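Local structure of VP2 (Primate bocaparvovirus 1, 7L0Y) at residues M154-Y159 / I390-P395; G478-G483 / T488-V493; G482-Y487 / D494-Y499. The protein forms the shell of human bocavirus 1, self-assembling in sixty copies into a T=1 icosahedral parvovirus capsid. One frame throughout, in Å; residues are numbered along the deposited sequence.

Contact 1: M154-Y159 / I390-P395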
loop_
_atom_site.group_PDB
_atom_site.type_symbol
_atom_site.label_atom_id
_atom_site.label_comp_id
_atom_site.label_asym_id
_atom_site.label_seq_id
_atom_site.Cartn_x
_atom_site.Cartn_y
_atom_site.Cartn_z
ATOM N N MET A 154 -72.020 -57.541 46.504
ATOM C CA MET A 154 -71.553 -56.587 47.494
ATOM C C MET A 154 -72.718 -56.059 48.325
ATOM O O MET A 154 -73.825 -55.896 47.803
ATOM C CB MET A 154 -70.833 -55.460 46.759
ATOM C CG MET A 154 -70.302 -54.309 47.545
ATOM S SD MET A 154 -69.195 -53.454 46.424
ATOM C CE MET A 154 -68.859 -51.928 47.258
ATOM N N PRO A 155 -72.518 -55.799 49.618
ATOM C CA PRO A 155 -73.639 -55.370 50.455
ATOM C C PRO A 155 -74.075 -53.972 50.075
ATOM O O PRO A 155 -73.271 -53.145 49.647
ATOM C CB PRO A 155 -73.056 -55.402 51.872
ATOM C CG PRO A 155 -71.818 -56.196 51.760
ATOM C CD PRO A 155 -71.289 -55.855 50.415
ATOM N N ASP A 156 -75.365 -53.712 50.253
ATOM C CA ASP A 156 -75.940 -52.437 49.856
ATOM C C ASP A 156 -75.459 -51.320 50.774
ATOM O O ASP A 156 -74.968 -50.285 50.315
ATOM C CB ASP A 156 -77.460 -52.565 49.874
ATOM C CG ASP A 156 -78.159 -51.373 49.295
ATOM O OD1 ASP A 156 -77.480 -50.478 48.763
ATOM O OD2 ASP A 156 -79.400 -51.324 49.382
ATOM N N LEU A 157 -75.578 -51.524 52.080
ATOM C CA LEU A 157 -75.079 -50.548 53.033
ATOM C C LEU A 157 -73.558 -50.613 53.116
ATOM O O LEU A 157 -72.985 -51.702 53.185
ATOM C CB LEU A 157 -75.678 -50.788 54.411
ATOM C CG LEU A 157 -77.177 -50.532 54.493
ATOM C CD1 LEU A 157 -77.689 -50.977 55.830
ATOM C CD2 LEU A 157 -77.445 -49.065 54.281
ATOM N N PRO A 158 -72.884 -49.466 53.128
ATOM C CA PRO A 158 -71.417 -49.482 53.096
ATOM C C PRO A 158 -70.788 -50.048 54.348
ATOM O O PRO A 158 -69.634 -50.487 54.310
ATOM C CB PRO A 158 -71.072 -48.002 52.912
ATOM C CG PRO A 158 -72.269 -47.417 52.296
ATOM C CD PRO A 158 -73.411 -48.111 52.948
ATOM N N TYR A 159 -71.513 -50.058 55.461
ATOM C CA TYR A 159 -70.926 -50.478 56.722
ATOM C C TYR A 159 -71.207 -51.934 57.039
ATOM O O TYR A 159 -70.793 -52.412 58.096
ATOM C CB TYR A 159 -71.424 -49.577 57.843
ATOM C CG TYR A 159 -72.911 -49.606 58.049
ATOM C CD1 TYR A 159 -73.489 -50.501 58.930
ATOM C CD2 TYR A 159 -73.738 -48.736 57.362
ATOM C CE1 TYR A 159 -74.831 -50.528 59.122
ATOM C CE2 TYR A 159 -75.093 -48.757 57.551
ATOM C CZ TYR A 159 -75.634 -49.653 58.433
ATOM O OH TYR A 159 -76.989 -49.673 58.626
ATOM N N ILE A 390 -85.030 -51.367 34.426
ATOM C CA ILE A 390 -84.172 -51.907 35.467
ATOM C C ILE A 390 -84.241 -51.014 36.689
ATOM O O ILE A 390 -84.282 -49.785 36.590
ATOM C CB ILE A 390 -82.725 -52.101 34.970
ATOM C CG1 ILE A 390 -82.131 -50.809 34.410
ATOM C CG2 ILE A 390 -82.666 -53.218 33.967
ATOM C CD1 ILE A 390 -81.171 -50.130 35.322
ATOM N N THR A 391 -84.298 -51.646 37.848
ATOM C CA THR A 391 -84.270 -50.959 39.120
ATOM C C THR A 391 -82.853 -50.963 39.666
ATOM O O THR A 391 -81.920 -51.492 39.068
ATOM C CB THR A 391 -85.226 -51.611 40.116
ATOM O OG1 THR A 391 -84.842 -52.971 40.329
ATOM C CG2 THR A 391 -86.638 -51.572 39.600
ATOM N N ARG A 392 -82.708 -50.360 40.838
ATOM C CA ARG A 392 -81.424 -50.340 41.518
ATOM C C ARG A 392 -81.036 -51.736 41.997
ATOM O O ARG A 392 -79.863 -52.010 42.270
ATOM C CB ARG A 392 -81.518 -49.339 42.660
ATOM C CG ARG A 392 -80.315 -49.175 43.495
ATOM C CD ARG A 392 -80.561 -48.122 44.539
ATOM N NE ARG A 392 -79.503 -48.128 45.529
ATOM C CZ ARG A 392 -79.550 -48.845 46.640
ATOM N NH1 ARG A 392 -80.612 -49.581 46.906
ATOM N NH2 ARG A 392 -78.548 -48.808 47.493
ATOM N N GLU A 393 -82.005 -52.643 42.077
ATOM C CA GLU A 393 -81.742 -53.992 42.553
ATOM C C GLU A 393 -81.508 -54.988 41.428
ATOM O O GLU A 393 -81.400 -56.185 41.696
ATOM C CB GLU A 393 -82.890 -54.446 43.451
ATOM C CG GLU A 393 -82.912 -53.704 44.766
ATOM C CD GLU A 393 -83.513 -52.322 44.642
ATOM O OE1 GLU A 393 -83.934 -51.968 43.520
ATOM O OE2 GLU A 393 -83.533 -51.578 45.646
ATOM N N ASN A 394 -81.446 -54.531 40.187
ATOM C CA ASN A 394 -81.202 -55.430 39.076
ATOM C C ASN A 394 -79.707 -55.674 38.890
ATOM O O ASN A 394 -78.877 -54.841 39.260
ATOM C CB ASN A 394 -81.795 -54.852 37.797
ATOM C CG ASN A 394 -83.294 -54.850 37.812
ATOM O OD1 ASN A 394 -83.918 -53.813 37.735
ATOM N ND2 ASN A 394 -83.882 -56.018 37.860
ATOM N N PRO A 395 -79.342 -56.824 38.341
ATOM C CA PRO A 395 -77.972 -57.018 37.863
ATOM C C PRO A 395 -77.658 -56.086 36.711
ATOM O O PRO A 395 -78.526 -55.729 35.915
ATOM C CB PRO A 395 -77.971 -58.474 37.397
ATOM C CG PRO A 395 -79.057 -59.102 38.165
ATOM C CD PRO A 395 -80.109 -58.076 38.335
#
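D156 and R392 alone join the two segments, by a salt bridge; no other residues meet across them, and the nearest CA atoms, those of D156 and E393, are 9.5 Å apart. The salt bridge has two prongs. R392 NH1 donates to D156 OD2 over 3.3 Å; OD2 lies near the guanidinium plane and is met on its syn side, though somewhat out of the carboxylate plane. R392 NH2 faces D156 OD1, but that distance refines too short to be taken literally. The two flat groups are not coplanar; they are twisted 42° apart. An arginine suits this place because its chain, extended from CG to NE with CG anti to the backbone N (chi1 179°), can span the gap, while the shorter aspartate holds the far end. E393 adds a long second ionic partner, OE2 lying 3.8 Å from R392 NH1, so that the guanidinium stands between two carboxylates and probably eases their mutual repulsion.

Among backbone bonds, N394 N to T391 O (3.3 Å) closes the type I turn from which R392 projects.

Both loops pack against the short helix 79-82: D156 and E393 touch S80, whose hydroxyl bonds to R392 O. R392 NE is held by F83 O, and the arginine lies on P85 and W88 of helix 85-94, with W468 of a neighbouring subunit packing on both D156 and R392.

Contact 2: G478-G483 / T488-V493; sequences GMSLGG and TPTYHV
T488 meets G482 backbone to backbone, in a single antiparallel hydrogen-bonded pair. T488 N donates to G482 O at 3.0 Å, in the carbonyl plane, and G482 N returns a bond to T488 O, tilted 21° from the plane of that carbonyl. G482 is almost fully stretched, a conformation glycine adopts easily. T488 O also takes a CA-H contact from L481.

P489, next to the pair, sits where no N-H would face the other segment, so a proline is accommodated; its CA-H meets S480 O, with P489 CA 3.4 Å from that oxygen. It also opens a type I turn ending at H492, beyond which the chain leaves 478-483.

T490, inside the turn, replaces the backbone with its side chain. Its OG1 sits beside its own backbone N (chi1 -67°) and accepts S480 N over 3.1 Å in a nearly straight bond, 166° at the hydrogen. M479 crosses T490 at about a right angle, its SD 3.8 Å from T490 CB. OG1 serves S480 as acceptor and also lies against M479 CB, while CG2 lies over one face of the Y491 ring.

Y491 receives the end of M479 at its edge: M479, bent at its second torsion, brings CE into the ring plane, 3.8 Å from Y491 CE2. M479 SD makes an oblique Met-aromatic contact, 5.2 Å from the centroid of the Y491 ring. Q507 secures the polar ends: its backbone O bonds Y491 OH and its side-chain NE2 bonds S480 OG.

The whole lies in the long loop between strands 446-462 and 516-517. L481 and P489 rest on Y195 and L194 of helix 189-195 in a neighbouring subunit, whose strand 65-69 supplies R65 against T488; P470 of a further subunit packs on M479 and Y491.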
loop_
_atom_site.group_PDB
_atom_site.type_symbol
_atom_site.label_atom_id
_atom_site.label_comp_id
_atom_site.label_asym_id
_atom_site.label_seq_id
_atom_site.Cartn_x
_atom_site.Cartn_y
_atom_site.Cartn_z
ATOM N N GLY A 478 -93.483 -41.904 47.652
ATOM C CA GLY A 478 -93.939 -43.239 47.312
ATOM C C GLY A 478 -93.382 -44.317 48.221
ATOM O O GLY A 478 -93.704 -45.496 48.058
ATOM N N MET A 479 -92.542 -43.938 49.176
ATOM C CA MET A 479 -91.986 -44.883 50.132
ATOM C C MET A 479 -93.033 -45.276 51.171
ATOM O O MET A 479 -94.106 -44.680 51.267
ATOM C CB MET A 479 -90.742 -44.300 50.792
ATOM C CG MET A 479 -89.711 -43.893 49.759
ATOM S SD MET A 479 -89.216 -45.271 48.713
ATOM C CE MET A 479 -88.265 -44.423 47.468
ATOM N N SER A 480 -92.738 -46.343 51.908
ATOM C CA SER A 480 -93.643 -46.867 52.920
ATOM C C SER A 480 -92.929 -46.992 54.260
ATOM O O SER A 480 -91.704 -46.901 54.348
ATOM C CB SER A 480 -94.217 -48.225 52.507
ATOM O OG SER A 480 -93.200 -49.200 52.414
ATOM N N LEU A 481 -93.722 -47.176 55.311
ATOM C CA LEU A 481 -93.190 -47.368 56.655
ATOM C C LEU A 481 -92.967 -48.848 56.935
ATOM O O LEU A 481 -93.720 -49.703 56.464
ATOM C CB LEU A 481 -94.122 -46.782 57.717
ATOM C CG LEU A 481 -94.447 -45.288 57.792
ATOM C CD1 LEU A 481 -95.245 -44.864 56.602
ATOM C CD2 LEU A 481 -95.279 -45.005 59.004
ATOM N N GLY A 482 -91.926 -49.146 57.706
ATOM C CA GLY A 482 -91.584 -50.519 58.022
ATOM C C GLY A 482 -90.790 -50.598 59.306
ATOM O O GLY A 482 -90.642 -49.617 60.036
ATOM N N GLY A 483 -90.286 -51.795 59.576
ATOM C CA GLY A 483 -89.571 -52.053 60.808
ATOM C C GLY A 483 -90.505 -52.366 61.954
ATOM O O GLY A 483 -91.722 -52.486 61.797
ATOM N N THR A 488 -90.518 -46.693 60.569
ATOM C CA THR A 488 -89.297 -46.376 59.842
ATOM C C THR A 488 -89.532 -46.402 58.340
ATOM O O THR A 488 -90.065 -47.388 57.819
ATOM C CB THR A 488 -88.188 -47.360 60.209
ATOM O OG1 THR A 488 -87.978 -47.327 61.623
ATOM C CG2 THR A 488 -86.906 -46.965 59.530
ATOM N N PRO A 489 -89.143 -45.354 57.616
ATOM C CA PRO A 489 -89.328 -45.335 56.161
ATOM C C PRO A 489 -88.387 -46.293 55.445
ATOM O O PRO A 489 -87.547 -46.960 56.044
ATOM C CB PRO A 489 -89.034 -43.881 55.791
ATOM C CG PRO A 489 -88.131 -43.409 56.858
ATOM C CD PRO A 489 -88.574 -44.092 58.111
ATOM N N THR A 490 -88.516 -46.310 54.117
ATOM C CA THR A 490 -88.016 -47.431 53.329
ATOM C C THR A 490 -86.511 -47.612 53.449
ATOM O O THR A 490 -86.046 -48.684 53.821
ATOM C CB THR A 490 -88.406 -47.279 51.865
ATOM O OG1 THR A 490 -89.824 -47.390 51.736
ATOM C CG2 THR A 490 -87.752 -48.355 51.042
ATOM N N TYR A 491 -85.725 -46.611 53.101
ATOM C CA TYR A 491 -84.284 -46.807 53.062
ATOM C C TYR A 491 -83.599 -46.398 54.356
ATOM O O TYR A 491 -82.386 -46.190 54.372
ATOM C CB TYR A 491 -83.689 -46.104 51.851
ATOM C CG TYR A 491 -84.147 -46.754 50.576
ATOM C CD1 TYR A 491 -83.562 -47.925 50.134
ATOM C CD2 TYR A 491 -85.159 -46.204 49.818
ATOM C CE1 TYR A 491 -83.964 -48.519 48.978
ATOM C CE2 TYR A 491 -85.567 -46.796 48.660
ATOM C CZ TYR A 491 -84.968 -47.954 48.242
ATOM O OH TYR A 491 -85.380 -48.551 47.076
ATOM N N HIS A 492 -84.363 -46.181 55.407
ATOM C CA HIS A 492 -83.835 -45.829 56.706
ATOM C C HIS A 492 -83.517 -47.118 57.467
ATOM O O HIS A 492 -83.698 -48.227 56.964
ATOM C CB HIS A 492 -84.860 -44.955 57.419
ATOM C CG HIS A 492 -84.292 -44.092 58.496
ATOM N ND1 HIS A 492 -83.436 -43.049 58.228
ATOM C CD2 HIS A 492 -84.470 -44.098 59.836
ATOM C CE1 HIS A 492 -83.098 -42.457 59.356
ATOM N NE2 HIS A 492 -83.713 -43.073 60.347
ATOM N N VAL A 493 -83.054 -46.983 58.690
ATOM C CA VAL A 493 -82.735 -48.153 59.502
ATOM C C VAL A 493 -83.697 -48.282 60.674
ATOM O O VAL A 493 -84.181 -47.301 61.240
ATOM C CB VAL A 493 -81.273 -48.129 59.994
ATOM C CG1 VAL A 493 -80.337 -48.334 58.836
ATOM C CG2 VAL A 493 -80.973 -46.815 60.674
#

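Contact 3: G482-Y487 / D494-Y499; sequences GGESNY and DPTGAY
E484 and D494 meet through their torsions: E484 CG lies between its backbone N and carbonyl carbon (chi1 62°), and the extended chain beyond runs out alongside P495, while D494 CG, trans to its own N (chi1 -167°), carries the carboxylate back to E484. There D494 OD1 accepts E484 N at 3.3 Å, the donor standing above the carboxylate plane. The other oxygen, OD2, takes the hydroxyl OG1 of T496 over 2.6 Å.

D494 begins a type I turn, closed by G497 N to D494 O (2.8 Å); G497 has a positive phi that a glycine tolerates well. G483 likewise has a positive phi, and its CA lies 3.8 Å from D494 OD1, so the absent side chain suits the place.

P495, second in that turn, offers its rigid ring to two partners. E484 slides past it in the opposite direction, ending with OE2 3.3 Å from T496 CG2. Y487 and P495 approach from opposite directions, P495 CG oblique to the tyrosine ring and 3.7 Å from Y487 CE1. E484 OE2 and D494 OD1, 4.1 Å apart, may raise each other's proton affinity, and at pH 2.6 either could be protonated. In a neighbouring subunit, E55 packs on Y487 and T51 on P495.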
loop_
_atom_site.group_PDB
_atom_site.type_symbol
_atom_site.label_atom_id
_atom_site.label_comp_id
_atom_site.label_asym_id
_atom_site.label_seq_id
_atom_site.Cartn_x
_atom_site.Cartn_y
_atom_site.Cartn_z
ATOM N N GLY A 482 -91.926 -49.146 57.706
ATOM C CA GLY A 482 -91.584 -50.519 58.022
ATOM C C GLY A 482 -90.790 -50.598 59.306
ATOM O O GLY A 482 -90.642 -49.617 60.036
ATOM N N GLY A 483 -90.286 -51.795 59.576
ATOM C CA GLY A 483 -89.571 -52.053 60.808
ATOM C C GLY A 483 -90.505 -52.366 61.954
ATOM O O GLY A 483 -91.722 -52.486 61.797
ATOM N N GLU A 484 -89.916 -52.510 63.139
ATOM C CA GLU A 484 -90.727 -52.715 64.330
ATOM C C GLU A 484 -91.494 -51.443 64.648
ATOM O O GLU A 484 -90.957 -50.336 64.545
ATOM C CB GLU A 484 -89.865 -53.135 65.521
ATOM C CG GLU A 484 -88.818 -52.132 65.967
ATOM C CD GLU A 484 -88.060 -52.617 67.188
ATOM O OE1 GLU A 484 -88.573 -53.520 67.882
ATOM O OE2 GLU A 484 -86.956 -52.105 67.459
ATOM N N SER A 485 -92.770 -51.602 64.994
ATOM C CA SER A 485 -93.737 -50.528 65.187
ATOM C C SER A 485 -94.041 -49.789 63.891
ATOM O O SER A 485 -94.916 -48.915 63.886
ATOM C CB SER A 485 -93.296 -49.525 66.261
ATOM O OG SER A 485 -94.220 -48.460 66.386
ATOM N N ASN A 486 -93.343 -50.102 62.800
ATOM C CA ASN A 486 -93.670 -49.605 61.463
ATOM C C ASN A 486 -93.631 -48.085 61.388
ATOM O O ASN A 486 -94.453 -47.460 60.722
ATOM C CB ASN A 486 -95.028 -50.128 61.002
ATOM C CG ASN A 486 -94.997 -51.594 60.663
ATOM O OD1 ASN A 486 -94.519 -51.986 59.600
ATOM N ND2 ASN A 486 -95.505 -52.422 61.566
ATOM N N TYR A 487 -92.701 -47.474 62.117
ATOM C CA TYR A 487 -92.449 -46.048 61.957
ATOM C C TYR A 487 -91.215 -45.713 61.125
ATOM O O TYR A 487 -90.888 -44.532 60.989
ATOM C CB TYR A 487 -92.390 -45.337 63.312
ATOM C CG TYR A 487 -91.487 -45.891 64.380
ATOM C CD1 TYR A 487 -90.117 -45.713 64.326
ATOM C CD2 TYR A 487 -92.022 -46.478 65.515
ATOM C CE1 TYR A 487 -89.296 -46.177 65.332
ATOM C CE2 TYR A 487 -91.210 -46.940 66.531
ATOM C CZ TYR A 487 -89.849 -46.786 66.434
ATOM O OH TYR A 487 -89.042 -47.245 67.448
ATOM N N ASP A 494 -83.941 -49.527 61.047
ATOM C CA ASP A 494 -84.794 -49.937 62.150
ATOM C C ASP A 494 -84.176 -49.515 63.478
ATOM O O ASP A 494 -82.965 -49.296 63.577
ATOM C CB ASP A 494 -84.929 -51.456 62.098
ATOM C CG ASP A 494 -86.018 -52.001 62.969
ATOM O OD1 ASP A 494 -86.894 -51.251 63.411
ATOM O OD2 ASP A 494 -85.988 -53.217 63.240
ATOM N N PRO A 495 -84.993 -49.376 64.526
ATOM C CA PRO A 495 -84.427 -49.310 65.880
ATOM C C PRO A 495 -83.473 -50.437 66.237
ATOM O O PRO A 495 -82.579 -50.236 67.067
ATOM C CB PRO A 495 -85.677 -49.324 66.762
ATOM C CG PRO A 495 -86.731 -48.707 65.919
ATOM C CD PRO A 495 -86.288 -48.681 64.488
ATOM N N THR A 496 -83.631 -51.615 65.649
ATOM C CA THR A 496 -82.684 -52.695 65.875
ATOM C C THR A 496 -81.484 -52.610 64.950
ATOM O O THR A 496 -80.617 -53.485 64.996
ATOM C CB THR A 496 -83.363 -54.052 65.705
ATOM O OG1 THR A 496 -83.892 -54.159 64.378
ATOM C CG2 THR A 496 -84.491 -54.214 66.713
ATOM N N GLY A 497 -81.419 -51.582 64.114
ATOM C CA GLY A 497 -80.386 -51.473 63.116
ATOM C C GLY A 497 -80.689 -52.186 61.827
ATOM O O GLY A 497 -79.813 -52.263 60.961
ATOM N N ALA A 498 -81.892 -52.722 61.674
ATOM C CA ALA A 498 -82.253 -53.415 60.451
ATOM C C ALA A 498 -82.539 -52.401 59.359
ATOM O O ALA A 498 -83.159 -51.364 59.600
ATOM C CB ALA A 498 -83.464 -54.315 60.671
ATOM N N TYR A 499 -82.073 -52.698 58.160
ATOM C CA TYR A 499 -82.271 -51.792 57.048
ATOM C C TYR A 499 -83.561 -52.140 56.334
ATOM O O TYR A 499 -83.729 -53.248 55.823
ATOM C CB TYR A 499 -81.077 -51.880 56.116
ATOM C CG TYR A 499 -81.102 -50.970 54.931
ATOM C CD1 TYR A 499 -81.029 -49.599 55.092
ATOM C CD2 TYR A 499 -81.074 -51.479 53.652
ATOM C CE1 TYR A 499 -81.005 -48.767 54.017
ATOM C CE2 TYR A 499 -81.046 -50.653 52.572
ATOM C CZ TYR A 499 -81.010 -49.295 52.758
ATOM O OH TYR A 499 -80.977 -48.469 51.665
#

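Overall arrangement
Along the chain contact 1 closes first, joining the loop between strands 132-137 and 161-169 to the loop before strand 397-399. Contacts 2 and 3 follow, both within the loop between strands 446-462 and 516-517; they share G482 and G483 and have centres about 8 Å apart. Contact 1 is centred about 16 Å from contact 2 and 20 Å from contact 3, yet it touches both: Y159 packs on V493, and L157 and D156 on Y499. The C-terminal loop is thereby laid over loops of the jelly-roll core characteristic of parvovirus capsid proteins. All three contacts also reach neighbouring subunits, so this folded surface is part of the capsid's intersubunit interface.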